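Local coordinates for protein lectin 2 (Agrocybe aegerita, PDB 4TQJ) that binds, as a beta-propeller lectin, N-acetylglucosamine at the non-reducing end of sugar chains, at residues A[22-26]-A[27-31]. The protein carries 1 engineered substitution. Sequence-based numbering, arbitrary orientation.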
ATOM      1  N   VAL A  22      13.259  -4.289   1.855  1.00 11.69           N
ATOM      2  CA  VAL A  22      13.316  -5.026   3.113  1.00 12.70           C
ATOM      3  C   VAL A  22      14.746  -5.507   3.297  1.00 21.44           C
ATOM      4  O   VAL A  22      15.278  -6.244   2.463  1.00 19.75           O
ATOM      5  CB  VAL A  22      12.309  -6.186   3.145  1.00 17.33           C
ATOM      6  CG1 VAL A  22      12.520  -7.069   4.372  1.00 19.57           C
ATOM      7  CG2 VAL A  22      10.880  -5.646   3.093  1.00 15.57           C
ATOM      8  N   GLY A  23      15.382  -5.041   4.365  1.00 16.19           N
ATOM      9  CA  GLY A  23      16.749  -5.411   4.642  1.00 17.48           C
ATOM     10  C   GLY A  23      16.872  -6.213   5.921  1.00 20.48           C
ATOM     11  O   GLY A  23      16.363  -5.804   6.970  1.00 21.80           O
ATOM     12  N   PHE A  24      17.526  -7.366   5.844  1.00 12.40           N
ATOM     13  CA  PHE A  24      17.933  -8.063   7.052  1.00 15.59           C
ATOM     14  C   PHE A  24      19.329  -7.571   7.396  1.00 16.31           C
ATOM     15  O   PHE A  24      20.321  -8.128   6.943  1.00 18.02           O
ATOM     16  CB  PHE A  24      17.912  -9.573   6.852  1.00 15.67           C
ATOM     17  CG  PHE A  24      16.534 -10.123   6.625  1.00 16.36           C
ATOM     18  CD1 PHE A  24      15.772 -10.589   7.693  1.00 17.65           C
ATOM     19  CD2 PHE A  24      15.986 -10.134   5.354  1.00 13.79           C
ATOM     20  CE1 PHE A  24      14.491 -11.090   7.487  1.00 14.66           C
ATOM     21  CE2 PHE A  24      14.713 -10.628   5.134  1.00 13.86           C
ATOM     22  CZ  PHE A  24      13.960 -11.106   6.199  1.00 13.99           C
ATOM     23  N   GLY A  25      19.391  -6.489   8.164  1.00 18.65           N
ATOM     24  CA  GLY A  25      20.653  -5.846   8.476  1.00 15.98           C
ATOM     25  C   GLY A  25      21.350  -6.553   9.622  1.00 20.09           C
ATOM     26  O   GLY A  25      20.889  -7.599  10.092  1.00 17.79           O
ATOM     27  N   LEU A  26      22.459  -5.980  10.083  1.00 16.49           N
ATOM     28  CA  LEU A  26      23.249  -6.595  11.146  1.00 19.96           C
ATOM     29  C   LEU A  26      22.509  -6.613  12.484  1.00 19.63           C
ATOM     30  O   LEU A  26      22.698  -7.521  13.287  1.00 20.70           O
ATOM     31  CB  LEU A  26      24.572  -5.851  11.305  1.00 19.93           C
ATOM     32  CG  LEU A  26      25.476  -5.874  10.077  1.00 20.65           C
ATOM     33  CD1 LEU A  26      26.675  -4.920  10.268  1.00 22.59           C
ATOM     34  CD2 LEU A  26      25.919  -7.313   9.760  1.00 14.24           C
ATOM     35  N   ASP A  27      21.666  -5.611  12.718  1.00 17.51           N
ATOM     36  CA  ASP A  27      21.031  -5.455  14.024  1.00 21.03           C
ATOM     37  C   ASP A  27      19.534  -5.744  13.989  1.00 21.54           C
ATOM     38  O   ASP A  27      18.823  -5.535  14.980  1.00 20.48           O
ATOM     39  CB  ASP A  27      21.281  -4.051  14.587  1.00 24.46           C
ATOM     40  CG  ASP A  27      22.770  -3.697  14.676  1.00 24.97           C
ATOM     41  OD1 ASP A  27      23.610  -4.581  14.944  1.00 26.11           O
ATOM     42  OD2 ASP A  27      23.092  -2.512  14.492  1.00 33.91           O
ATOM     43  N   GLY A  28      19.053  -6.224  12.850  1.00 18.72           N
ATOM     44  CA  GLY A  28      17.653  -6.577  12.733  1.00 19.62           C
ATOM     45  C   GLY A  28      17.078  -6.185  11.393  1.00 18.38           C
ATOM     46  O   GLY A  28      17.789  -5.692  10.522  1.00 21.22           O
ATOM     47  N   VAL A  29      15.781  -6.394  11.248  1.00 19.53           N
ATOM     48  CA  VAL A  29      15.074  -6.133  10.004  1.00 20.70           C
ATOM     49  C   VAL A  29      14.812  -4.640   9.828  1.00 20.61           C
ATOM     50  O   VAL A  29      14.148  -4.007  10.652  1.00 21.30           O
ATOM     51  CB  VAL A  29      13.739  -6.890   9.994  1.00 17.39           C
ATOM     52  CG1 VAL A  29      13.037  -6.753   8.642  1.00 18.86           C
ATOM     53  CG2 VAL A  29      13.969  -8.354  10.347  1.00 18.67           C
ATOM     54  N   VAL A  30      15.352  -4.075   8.754  1.00 19.12           N
ATOM     55  CA  VAL A  30      15.162  -2.667   8.451  1.00 16.09           C
ATOM     56  C   VAL A  30      14.203  -2.522   7.277  1.00 20.25           C
ATOM     57  O   VAL A  30      14.436  -3.094   6.218  1.00 18.29           O
ATOM     58  CB  VAL A  30      16.492  -1.997   8.095  1.00 17.65           C
ATOM     59  CG1 VAL A  30      16.301  -0.507   7.969  1.00 18.31           C
ATOM     60  CG2 VAL A  30      17.535  -2.326   9.160  1.00 19.16           C
ATOM     61  N   ILE A  31      13.105  -1.800   7.480  1.00 16.96           N
ATOM     62  CA  ILE A  31      12.139  -1.587   6.416  1.00 15.12           C
ATOM     63  C   ILE A  31      12.331  -0.217   5.798  1.00 16.46           C
ATOM     64  O   ILE A  31      12.374   0.790   6.507  1.00 18.94           O
ATOM     65  CB  ILE A  31      10.680  -1.688   6.923  1.00 20.70           C
ATOM     66  CG1 ILE A  31      10.437  -3.027   7.607  1.00 21.83           C
ATOM     67  CG2 ILE A  31       9.700  -1.507   5.768  1.00 24.76           C
ATOM     68  CD1 ILE A  31      10.597  -4.246   6.688  1.00 21.19           C
TER
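Val-22 and Ile-31 stand shoulder to shoulder on one face of a tight beta hairpin, with Phe-24 and Val-29 beside them nearer the turn. Ile-31 bends inward: with both torsions near -60°, its CD1 swings back across the strand gap and settles against the two methyls of Val-22, 3.9 Å from CG2 and 4.1 Å from CG1. Val-29 has a neighbour for each branch. Its CG1, anti to the backbone N (chi1 -174°), faces CG1 of Val-22 at 4.3 Å, while its CG2 meets the Phe-24 ring obliquely, 3.9 Å from CD1 and almost as near to CE1.

The other face is nearly smooth. Gly-23, Gly-25 and Gly-28 add no bumps, and Val-30 is the branched side chain standing over that flat ground. Beneath it, Gly-23 and Val-30 exchange two bonds: Gly-23 N to Val-30 O at 2.8 Å, and Val-30 N to Gly-23 O at 2.7 Å, the latter in the carbonyl plane. Closer to the bend, Gly-25 N reaches Gly-28 O at 3.0 Å, but the bond is bent (135° at the hydrogen) and its donor lies above the carbonyl plane. Leu-26 and Asp-27 make the corner with backbone angles close to a type I turn, and Gly-28, at a positive phi, leads into the return strand.

The hairpin forms the middle of the first propeller blade, which strand 395-399 completes from the far end of the chain, a velcro-like closure of the ring. Val-22 also presses on Ile-63, and Phe-24 and Val-29 on Ile-74, of the following blade. The chemistry thus divides cleanly: backbone bonds pair the strands, while the hydrocarbon face, with no polar side chain, suits burial between blades.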